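Malic enzyme (Entamoeba histolytica, PDB 3NV9) probably catalyses the oxidative decarboxylation of malate to pyruvate, coupled to reduction of a nicotinamide cofactor, as other malic enzymes do. Local coordinates at residues A[156-159]-A[160-164]; A[180-183]-A[184-188]; A[470-473]-A[474-478]; A[477-480]-A[481-485]. All coordinates share one frame; numbering follows the deposited sequence.

In the fold
The four contacts illustrate how local side-chain chemistry follows position in a fold. Contacts 1 and 2 belong to neighbouring helix-to-strand exits of one parallel sheet; both are partly buried, their centres lie about 11 Å apart, and they touch directly through glutamine side chains. Contacts 3 and 4 are successive parts of the C-terminal helix 470-485, sharing Leu477 and Ala478, far from the first pair: the centres of contacts 2 and 4 are about 48 Å apart. Contact 3 is partly buried and contact 4 lies at the surface. Turn bonds and a buried amide dominate contact 1, a thrice-used carbonyl contact 2, and regular helical bonding with charged or aromatic outer side chains contacts 3 and 4.

Contact 1 (A[156-159]-A[160-164]); sequences QRIQ and HTFGA
The carbonyl oxygen Gln159 O is gripped by two donors: it accepts the backbone N-H of Phe162, with N and O 3.1 Å apart, and the guanidinium of Arg89. It belongs to the turn by which helix 148-158 passes into strand 164-167, the closing half of a beta-alpha-beta crossover in the parallel sheet of the N-terminal domain. One residue earlier the same three-residue spacing recurs, Thr161 N donating to Ile158 O at 2.8 Å, and these two successive i to i+3 bonds lead up to Phe162, where the backbone becomes extended.

Gln159 also works through its side chain. With chi1 at 83°, CG is squeezed between the backbone N and the carbonyl carbon, and this swings it over one face of the His160 imidazole, a CH-pi contact of 3.7 Å from CG to the ring centroid. The extended remainder carries the amide back along the helix, where NE2 meets Gln156 O at 2.9 Å, in the carbonyl plane and on a lone pair. Since that oxygen also lies in the amide's own plane, and OE1 accepts Asp187 N, both ends of the buried amide are used and its rotation is fixed.

The edge of the imidazole is served by Arg157 O, to which His160 ND1 makes a weak bond of 3.4 Å, straight though long. Thr161 turns OG1 to Cys136 O of the second subunit, placing this turn at the dimer interface. Nearby, the Phe162 ring meets Phe92 of the sheet and takes Ile158 CG1 at its edge, while Ile158 CD1 sits 3.9 Å from Phe162 CE2.

Contact 2 (A[180-183]-A[184-188]); sequences DVLR and ESCDI. With SO4 (sulfate ion), chain C.
The guanidinium of Arg183 and the carboxylate of Glu184, on side chains that run side by side, stand almost perpendicular, their planes 85° apart. The edge of the guanidinium is taken by a sulfate ion lying in its plane, and Glu184 OE2 approaches obliquely, 4.3 Å from Arg183 NH1, well out of the plane in which the N-H bonds point. Any attraction is probably only a long-range one between charges. The pair lies on the last turns of helix 174-185, the helix of a beta-alpha-beta unit between strands 164-167 and 190-192.

Arg183 NH1 donates to sulfate O3 at 3.0 Å, and NH2 makes a weak bond to O2. The ion, probably from the crystallisation liquor, also takes the backbone N-H of Asp380, so it bridges this helix end to a distant part of the chain.

On another side of the helix, one carbonyl does triple duty. Val181 O receives Ser185 N and Glu184 N, each at 3.0 Å, and also Ser185 OG at 3.2 Å. The hydroxyl reaches back because chi1 of 49° sets it between the backbone N and the carbonyl carbon; it stands above the carbonyl plane, and its stronger partner is Gln156 NE2 of helix 148-158. Beyond it, Cys186 N closes on Leu182 O at 3.1 Å. Leu182 packs on Ile152 and Val155, and its CD2 lies 3.8 Å from Cys186 SG.

Contact 3 (A[470-473]-A[474-478]); sequences QETL and NECLA
The opening turns of the C-terminal helix 470-485, which packs along helix 21-43, form a regular alpha-helical contact. Four successive backbone bonds join residues four apart: Asn474 N to Gln470 O at 3.0 Å, Glu475 N to Glu471 O, Cys476 N to Thr472 O at 2.9 Å, and Leu477 N to Leu473 O. Around this scaffold each side of the helix has its own chemistry.

On the packed side, Leu473 meets Leu35 and Phe468 of its own chain and also Trp60 of the second subunit, and Cys476 rests on Phe31. Thr472 CG2 comes no nearer to Cys476 SG than 4.3 Å, and both residues touch Lys38. Next to this side, the chain of Gln470 leaves with CG trans to the backbone N (chi1 -179°) and then bends at chi2, which brings its amide across that of Asn474, the two planes 43° apart. Gln470 NE2 donates to Leu4 O, tying the helix start to the N-terminal arm.

The outer side carries two acids one turn apart. The extended chains of Glu471 and Glu475 pass at a slant, with Glu475 OE2 3.7 Å from Glu471 CG and 4.2 Å from Glu471 OE1; the carboxylates are 59° from coplanar. Their like charges probably repel, yet both are solvent-exposed, and Glu471 stands in the first turn, so water and perhaps the helix dipole would be expected to temper that cost.

Contact 4 (A[477-480]-A[481-485]); sequences LAYA and INKVT
Two torsional choices bring Tyr479 and Lys483 together. Tyr479 sends CG trans to its backbone N (chi1 172°), so that the ring stands out from the helix, with its hydroxyl end on the same side as the lysine, and Lys483 departs beside its own N (chi1 -87°) and bends sharply at chi2 (-96°), which folds the aliphatic chain alongside the ring. The two then run in the same direction: Tyr479 CE1 lies 4.0 Å from Lys483 CG, and further out Tyr479 OH lies 3.4 Å from Lys483 CE. The methylenes run alongside the tyrosine, CE approaching obliquely near the hydroxyl, which is hydrogen-bonded to Arg71 of the second subunit, a link between subunits.

At the backbone of this pair, Tyr479 O accepts Lys483 N at 2.9 Å and also a water at 2.8 Å. That water bridges Tyr479 O and Asn482 OD1, donating to both, and lies over the rim of one face of the Tyr479 ring.

Elsewhere on the helix the contact is apolar. Ile481 CD1 approaches Leu477 CG at 4.0 Å, the pair resting against Leu15 and Pro16 of the N-terminal region, whereas the buried Ala480 packs on Phe31 of helix 21-43.

Toward the end the bonding pattern changes. Val484 N makes only a weak bond to Ala480 O but a shorter one to Ile481 O, 2.8 Å away, and Thr485 N shares that same acceptor. This shift from i+4 to i+3 bonding is a 3-10-like tightening of the last turn, common at the C-terminal end of a helix, here that of a C-terminal amphipathic helix laid along helix 21-43.

Contact 1 (A[156-159]-A[160-164])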
loop_
_atom_site.group_PDB
_atom_site.type_symbol
_atom_site.label_atom_id
_atom_site.label_comp_id
_atom_site.label_asym_id
_atom_site.label_seq_id
_atom_site.Cartn_x
_atom_site.Cartn_y
_atom_site.Cartn_z
ATOM N N GLN A 156 14.399 4.489 4.392
ATOM C CA GLN A 156 15.177 5.255 3.396
ATOM C C GLN A 156 15.009 4.761 1.952
ATOM O O GLN A 156 14.983 5.555 1.003
ATOM C CB GLN A 156 16.670 5.338 3.788
ATOM C CG GLN A 156 16.945 6.372 4.937
ATOM C CD GLN A 156 18.360 6.288 5.571
ATOM O OE1 GLN A 156 19.213 5.472 5.168
ATOM N NE2 GLN A 156 18.601 7.127 6.572
ATOM N N ARG A 157 14.841 3.452 1.782
ATOM C CA ARG A 157 14.619 2.909 0.448
ATOM C C ARG A 157 13.177 3.116 -0.047
ATOM O O ARG A 157 12.961 3.374 -1.245
ATOM C CB ARG A 157 15.006 1.443 0.407
ATOM C CG ARG A 157 16.523 1.191 0.571
ATOM C CD ARG A 157 16.912 -0.244 0.183
ATOM N NE ARG A 157 18.288 -0.535 0.610
ATOM C CZ ARG A 157 19.397 -0.108 -0.018
ATOM N NH1 ARG A 157 19.305 0.611 -1.139
ATOM N NH2 ARG A 157 20.603 -0.387 0.486
ATOM N N ILE A 158 12.210 3.050 0.885
ATOM C CA ILE A 158 10.784 3.035 0.533
ATOM C C ILE A 158 10.165 4.420 0.510
ATOM O O ILE A 158 9.125 4.611 -0.087
ATOM C CB ILE A 158 9.958 2.132 1.467
ATOM C CG1 ILE A 158 8.734 1.544 0.738
ATOM C CG2 ILE A 158 9.588 2.873 2.782
ATOM C CD1 ILE A 158 7.948 0.500 1.662
ATOM N N GLN A 159 10.858 5.380 1.120
ATOM C CA GLN A 159 10.382 6.738 1.264
ATOM C C GLN A 159 9.894 7.334 -0.039
ATOM O O GLN A 159 9.083 8.268 -0.031
ATOM C CB GLN A 159 11.503 7.629 1.782
ATOM C CG GLN A 159 12.422 8.123 0.699
ATOM C CD GLN A 159 13.507 9.001 1.274
ATOM O OE1 GLN A 159 13.294 10.164 1.521
ATOM N NE2 GLN A 159 14.677 8.430 1.504
ATOM N N HIS A 160 10.414 6.813 -1.151
ATOM C CA HIS A 160 10.118 7.328 -2.481
ATOM C C HIS A 160 8.706 7.043 -2.960
ATOM O O HIS A 160 8.238 7.655 -3.931
ATOM C CB HIS A 160 11.160 6.833 -3.477
ATOM C CG HIS A 160 12.524 7.308 -3.128
ATOM N ND1 HIS A 160 13.391 6.566 -2.341
ATOM C CD2 HIS A 160 13.138 8.485 -3.365
ATOM C CE1 HIS A 160 14.480 7.273 -2.115
ATOM N NE2 HIS A 160 14.352 8.437 -2.731
ATOM N N THR A 161 8.048 6.127 -2.246
ATOM C CA THR A 161 6.678 5.749 -2.505
ATOM C C THR A 161 5.694 6.702 -1.799
ATOM O O THR A 161 4.530 6.809 -2.201
ATOM C CB THR A 161 6.486 4.271 -2.003
ATOM O OG1 THR A 161 7.285 3.415 -2.827
ATOM C CG2 THR A 161 5.028 3.790 -2.068
ATOM N N PHE A 162 6.155 7.360 -0.730
ATOM C CA PHE A 162 5.228 7.949 0.254
ATOM C C PHE A 162 5.374 9.455 0.431
ATOM O O PHE A 162 6.435 10.034 0.130
ATOM C CB PHE A 162 5.347 7.262 1.636
ATOM C CG PHE A 162 4.883 5.844 1.646
ATOM C CD1 PHE A 162 3.518 5.537 1.708
ATOM C CD2 PHE A 162 5.790 4.809 1.578
ATOM C CE1 PHE A 162 3.105 4.230 1.703
ATOM C CE2 PHE A 162 5.383 3.487 1.572
ATOM C CZ PHE A 162 4.029 3.193 1.625
ATOM N N GLY A 163 4.298 10.058 0.945
ATOM C CA GLY A 163 4.216 11.474 1.215
ATOM C C GLY A 163 4.517 11.689 2.658
ATOM O O GLY A 163 4.859 12.805 3.037
ATOM N N ALA A 164 4.336 10.643 3.487
ATOM C CA ALA A 164 4.873 10.643 4.841
ATOM C C ALA A 164 5.059 9.236 5.380
ATOM O O ALA A 164 4.508 8.283 4.821
ATOM C CB ALA A 164 3.968 11.416 5.776
#

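Contact 2 (A[180-183]-A[184-188])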
loop_
_atom_site.group_PDB
_atom_site.type_symbol
_atom_site.label_atom_id
_atom_site.label_comp_id
_atom_site.label_asym_id
_atom_site.label_seq_id
_atom_site.Cartn_x
_atom_site.Cartn_y
_atom_site.Cartn_z
ATOM N N ASP A 180 14.745 9.509 15.136
ATOM C CA ASP A 180 15.677 10.641 15.203
ATOM C C ASP A 180 16.531 10.743 13.952
ATOM O O ASP A 180 16.691 11.839 13.414
ATOM C CB ASP A 180 16.556 10.533 16.469
ATOM C CG ASP A 180 15.747 10.583 17.738
ATOM O OD1 ASP A 180 14.590 11.026 17.659
ATOM O OD2 ASP A 180 16.227 10.184 18.824
ATOM N N VAL A 181 17.045 9.599 13.466
ATOM C CA VAL A 181 17.823 9.571 12.200
ATOM C C VAL A 181 16.948 9.825 11.008
ATOM O O VAL A 181 17.243 10.711 10.196
ATOM C CB VAL A 181 18.509 8.206 11.963
ATOM C CG1 VAL A 181 19.151 8.162 10.598
ATOM C CG2 VAL A 181 19.541 7.933 13.028
ATOM N N LEU A 182 15.866 9.040 10.881
ATOM C CA LEU A 182 14.969 9.137 9.699
ATOM C C LEU A 182 14.330 10.487 9.518
ATOM O O LEU A 182 14.135 10.894 8.414
ATOM C CB LEU A 182 13.819 8.115 9.732
ATOM C CG LEU A 182 14.231 6.696 9.510
ATOM C CD1 LEU A 182 13.014 5.847 9.632
ATOM C CD2 LEU A 182 14.946 6.542 8.147
ATOM N N ARG A 183 13.971 11.154 10.607
ATOM C CA ARG A 183 13.354 12.453 10.452
ATOM C C ARG A 183 14.305 13.473 9.795
ATOM O O ARG A 183 13.868 14.422 9.187
ATOM C CB ARG A 183 12.762 12.933 11.783
ATOM C CG ARG A 183 13.622 13.799 12.620
ATOM C CD ARG A 183 12.962 13.921 13.965
ATOM N NE ARG A 183 11.787 14.808 13.937
ATOM C CZ ARG A 183 11.731 15.991 14.565
ATOM N NH1 ARG A 183 12.797 16.411 15.249
ATOM N NH2 ARG A 183 10.624 16.748 14.522
ATOM N N GLU A 184 15.611 13.231 9.875
ATOM C CA GLU A 184 16.600 14.158 9.327
ATOM C C GLU A 184 17.002 13.741 7.956
ATOM O O GLU A 184 17.199 14.608 7.073
ATOM C CB GLU A 184 17.802 14.320 10.269
ATOM C CG GLU A 184 17.388 14.948 11.624
ATOM C CD GLU A 184 16.741 16.368 11.488
ATOM O OE1 GLU A 184 16.967 17.071 10.453
ATOM O OE2 GLU A 184 16.006 16.773 12.433
ATOM N N SER A 185 17.055 12.430 7.719
ATOM C CA SER A 185 17.508 11.976 6.406
ATOM C C SER A 185 16.486 11.892 5.287
ATOM O O SER A 185 16.891 11.928 4.120
ATOM C CB SER A 185 18.298 10.654 6.480
ATOM O OG SER A 185 17.641 9.676 7.243
ATOM N N CYS A 186 15.195 11.700 5.602
ATOM C CA CYS A 186 14.228 11.447 4.535
ATOM C C CYS A 186 13.719 12.771 4.009
ATOM O O CYS A 186 13.749 13.746 4.714
ATOM C CB CYS A 186 13.095 10.535 5.030
ATOM S SG CYS A 186 13.681 8.844 5.470
ATOM N N ASP A 187 13.285 12.792 2.761
ATOM C CA ASP A 187 12.817 13.992 2.075
ATOM C C ASP A 187 11.285 14.215 2.231
ATOM O O ASP A 187 10.715 15.169 1.684
ATOM C CB ASP A 187 13.260 13.965 0.600
ATOM C CG ASP A 187 14.791 14.327 0.414
ATOM O OD1 ASP A 187 15.420 15.006 1.294
ATOM O OD2 ASP A 187 15.382 13.928 -0.625
ATOM N N ILE A 188 10.664 13.310 2.983
ATOM C CA ILE A 188 9.300 13.379 3.502
ATOM C C ILE A 188 9.337 13.390 5.047
ATOM O O ILE A 188 10.334 13.020 5.656
ATOM C CB ILE A 188 8.390 12.215 3.013
ATOM C CG1 ILE A 188 8.954 10.857 3.455
ATOM C CG2 ILE A 188 8.211 12.299 1.513
ATOM C CD1 ILE A 188 8.139 9.632 3.016
HETATM S S SO4 C . 11.427 19.768 16.932
HETATM O O1 SO4 C . 12.113 20.942 17.417
HETATM O O2 SO4 C . 11.286 19.889 15.483
HETATM O O3 SO4 C . 12.216 18.584 17.249
HETATM O O4 SO4 C . 10.194 19.611 17.664
#

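Contact 3 (A[470-473]-A[474-478])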
loop_
_atom_site.group_PDB
_atom_site.type_symbol
_atom_site.label_atom_id
_atom_site.label_comp_id
_atom_site.label_asym_id
_atom_site.label_seq_id
_atom_site.Cartn_x
_atom_site.Cartn_y
_atom_site.Cartn_z
ATOM N N GLN A 470 -26.382 -10.316 11.774
ATOM C CA GLN A 470 -26.950 -10.206 13.100
ATOM C C GLN A 470 -26.701 -11.477 13.933
ATOM O O GLN A 470 -26.384 -11.380 15.120
ATOM C CB GLN A 470 -28.461 -9.916 13.042
ATOM C CG GLN A 470 -29.033 -9.774 14.437
ATOM C CD GLN A 470 -28.609 -8.469 15.079
ATOM O OE1 GLN A 470 -28.631 -7.422 14.432
ATOM N NE2 GLN A 470 -28.213 -8.524 16.365
ATOM N N GLU A 471 -26.804 -12.654 13.309
ATOM C CA GLU A 471 -26.596 -13.921 14.005
ATOM C C GLU A 471 -25.184 -13.951 14.664
ATOM O O GLU A 471 -24.961 -14.561 15.716
ATOM C CB GLU A 471 -26.822 -15.094 12.997
ATOM C CG GLU A 471 -26.600 -16.531 13.489
ATOM C CD GLU A 471 -27.445 -17.642 12.721
ATOM O OE1 GLU A 471 -26.930 -18.777 12.494
ATOM O OE2 GLU A 471 -28.638 -17.404 12.385
ATOM N N THR A 472 -24.223 -13.274 14.060
ATOM C CA THR A 472 -22.874 -13.408 14.566
ATOM C C THR A 472 -22.686 -12.462 15.720
ATOM O O THR A 472 -21.955 -12.759 16.663
ATOM C CB THR A 472 -21.806 -13.236 13.442
ATOM O OG1 THR A 472 -22.061 -14.219 12.425
ATOM C CG2 THR A 472 -20.335 -13.416 14.007
ATOM N N LEU A 473 -23.394 -11.346 15.658
ATOM C CA LEU A 473 -23.427 -10.396 16.770
ATOM C C LEU A 473 -23.950 -11.098 18.014
ATOM O O LEU A 473 -23.357 -11.023 19.080
ATOM C CB LEU A 473 -24.312 -9.163 16.434
ATOM C CG LEU A 473 -23.741 -8.163 15.407
ATOM C CD1 LEU A 473 -24.550 -6.857 15.335
ATOM C CD2 LEU A 473 -22.239 -7.835 15.720
ATOM N N ASN A 474 -25.068 -11.796 17.838
ATOM C CA ASN A 474 -25.770 -12.467 18.923
ATOM C C ASN A 474 -24.857 -13.525 19.484
ATOM O O ASN A 474 -24.796 -13.655 20.670
ATOM C CB ASN A 474 -27.046 -13.125 18.411
ATOM C CG ASN A 474 -28.095 -12.129 17.916
ATOM O OD1 ASN A 474 -29.024 -12.527 17.220
ATOM N ND2 ASN A 474 -27.998 -10.874 18.300
ATOM N N GLU A 475 -24.132 -14.259 18.634
ATOM C CA GLU A 475 -23.137 -15.226 19.121
ATOM C C GLU A 475 -22.010 -14.614 19.918
ATOM O O GLU A 475 -21.589 -15.175 20.979
ATOM C CB GLU A 475 -22.522 -16.032 17.995
ATOM C CG GLU A 475 -23.421 -17.148 17.519
ATOM C CD GLU A 475 -23.095 -17.630 16.086
ATOM O OE1 GLU A 475 -21.944 -17.396 15.636
ATOM O OE2 GLU A 475 -24.007 -18.221 15.435
ATOM N N CYS A 476 -21.473 -13.496 19.429
ATOM C CA CYS A 476 -20.382 -12.884 20.181
ATOM C C CYS A 476 -20.836 -12.421 21.568
ATOM O O CYS A 476 -20.087 -12.514 22.542
ATOM C CB CYS A 476 -19.691 -11.744 19.415
ATOM S SG CYS A 476 -18.911 -12.242 17.930
ATOM N N LEU A 477 -22.058 -11.918 21.647
ATOM C CA LEU A 477 -22.615 -11.487 22.942
ATOM C C LEU A 477 -22.672 -12.655 23.950
ATOM O O LEU A 477 -21.993 -12.623 24.982
ATOM C CB LEU A 477 -23.970 -10.800 22.752
ATOM C CG LEU A 477 -24.550 -10.130 24.005
ATOM C CD1 LEU A 477 -23.549 -9.269 24.692
ATOM C CD2 LEU A 477 -25.800 -9.337 23.698
ATOM N N ALA A 478 -23.425 -13.699 23.607
ATOM C CA ALA A 478 -23.490 -14.936 24.372
ATOM C C ALA A 478 -22.091 -15.428 24.781
ATOM O O ALA A 478 -21.856 -15.793 25.920
ATOM C CB ALA A 478 -24.241 -16.034 23.541
#

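Contact 4 (A[477-480]-A[481-485])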
loop_
_atom_site.group_PDB
_atom_site.type_symbol
_atom_site.label_atom_id
_atom_site.label_comp_id
_atom_site.label_asym_id
_atom_site.label_seq_id
_atom_site.Cartn_x
_atom_site.Cartn_y
_atom_site.Cartn_z
ATOM N N LEU A 477 -22.058 -11.918 21.647
ATOM C CA LEU A 477 -22.615 -11.487 22.942
ATOM C C LEU A 477 -22.672 -12.655 23.950
ATOM O O LEU A 477 -21.993 -12.623 24.982
ATOM C CB LEU A 477 -23.970 -10.800 22.752
ATOM C CG LEU A 477 -24.550 -10.130 24.005
ATOM C CD1 LEU A 477 -23.549 -9.269 24.692
ATOM C CD2 LEU A 477 -25.800 -9.337 23.698
ATOM N N ALA A 478 -23.425 -13.699 23.607
ATOM C CA ALA A 478 -23.490 -14.936 24.372
ATOM C C ALA A 478 -22.091 -15.428 24.781
ATOM O O ALA A 478 -21.856 -15.793 25.920
ATOM C CB ALA A 478 -24.241 -16.034 23.541
ATOM N N TYR A 479 -21.161 -15.420 23.842
ATOM C CA TYR A 479 -19.798 -15.842 24.107
ATOM C C TYR A 479 -19.222 -15.024 25.255
ATOM O O TYR A 479 -18.622 -15.576 26.214
ATOM C CB TYR A 479 -18.987 -15.616 22.842
ATOM C CG TYR A 479 -17.521 -15.818 22.976
ATOM C CD1 TYR A 479 -16.698 -14.783 23.488
ATOM C CD2 TYR A 479 -16.935 -17.051 22.618
ATOM C CE1 TYR A 479 -15.322 -14.954 23.632
ATOM C CE2 TYR A 479 -15.521 -17.246 22.770
ATOM C CZ TYR A 479 -14.733 -16.180 23.265
ATOM O OH TYR A 479 -13.371 -16.326 23.374
ATOM N N ALA A 480 -19.422 -13.702 25.169
ATOM C CA ALA A 480 -18.801 -12.811 26.136
ATOM C C ALA A 480 -19.409 -13.072 27.501
ATOM O O ALA A 480 -18.669 -13.189 28.483
ATOM C CB ALA A 480 -18.931 -11.345 25.743
ATOM N N ILE A 481 -20.742 -13.182 27.538
ATOM C CA ILE A 481 -21.487 -13.412 28.767
ATOM C C ILE A 481 -21.059 -14.732 29.342
ATOM O O ILE A 481 -20.665 -14.800 30.507
ATOM C CB ILE A 481 -22.980 -13.375 28.518
ATOM C CG1 ILE A 481 -23.387 -11.913 28.334
ATOM C CG2 ILE A 481 -23.766 -14.084 29.661
ATOM C CD1 ILE A 481 -24.680 -11.723 27.708
ATOM N N ASN A 482 -21.051 -15.761 28.501
ATOM C CA ASN A 482 -20.598 -17.100 28.919
ATOM C C ASN A 482 -19.202 -17.147 29.536
ATOM O O ASN A 482 -18.988 -17.780 30.562
ATOM C CB ASN A 482 -20.752 -18.137 27.801
ATOM C CG ASN A 482 -20.146 -19.494 28.188
ATOM O OD1 ASN A 482 -18.900 -19.662 28.166
ATOM N ND2 ASN A 482 -21.010 -20.449 28.611
ATOM N N LYS A 483 -18.254 -16.453 28.933
ATOM C CA LYS A 483 -16.941 -16.342 29.520
ATOM C C LYS A 483 -17.020 -15.815 30.971
ATOM O O LYS A 483 -16.172 -16.168 31.791
ATOM C CB LYS A 483 -16.052 -15.388 28.677
ATOM C CG LYS A 483 -15.274 -15.996 27.509
ATOM C CD LYS A 483 -13.805 -16.344 27.899
ATOM C CE LYS A 483 -12.983 -16.794 26.679
ATOM N NZ LYS A 483 -11.487 -16.611 26.780
ATOM N N VAL A 484 -17.967 -14.929 31.292
ATOM C CA VAL A 484 -17.947 -14.296 32.637
ATOM C C VAL A 484 -18.833 -14.943 33.733
ATOM O O VAL A 484 -18.562 -14.790 34.934
ATOM C CB VAL A 484 -18.171 -12.769 32.586
ATOM C CG1 VAL A 484 -17.037 -12.131 31.864
ATOM C CG2 VAL A 484 -19.456 -12.454 31.906
ATOM N N THR A 485 -19.885 -15.638 33.298
ATOM C CA THR A 485 -20.815 -16.330 34.166
ATOM C C THR A 485 -20.507 -17.832 34.184
ATOM O O THR A 485 -21.191 -18.588 34.879
ATOM C CB THR A 485 -22.295 -16.169 33.698
ATOM O OG1 THR A 485 -22.485 -16.852 32.453
ATOM C CG2 THR A 485 -22.775 -14.682 33.621
HETATM O O HOH W 1 -17.794 -18.232 25.896
#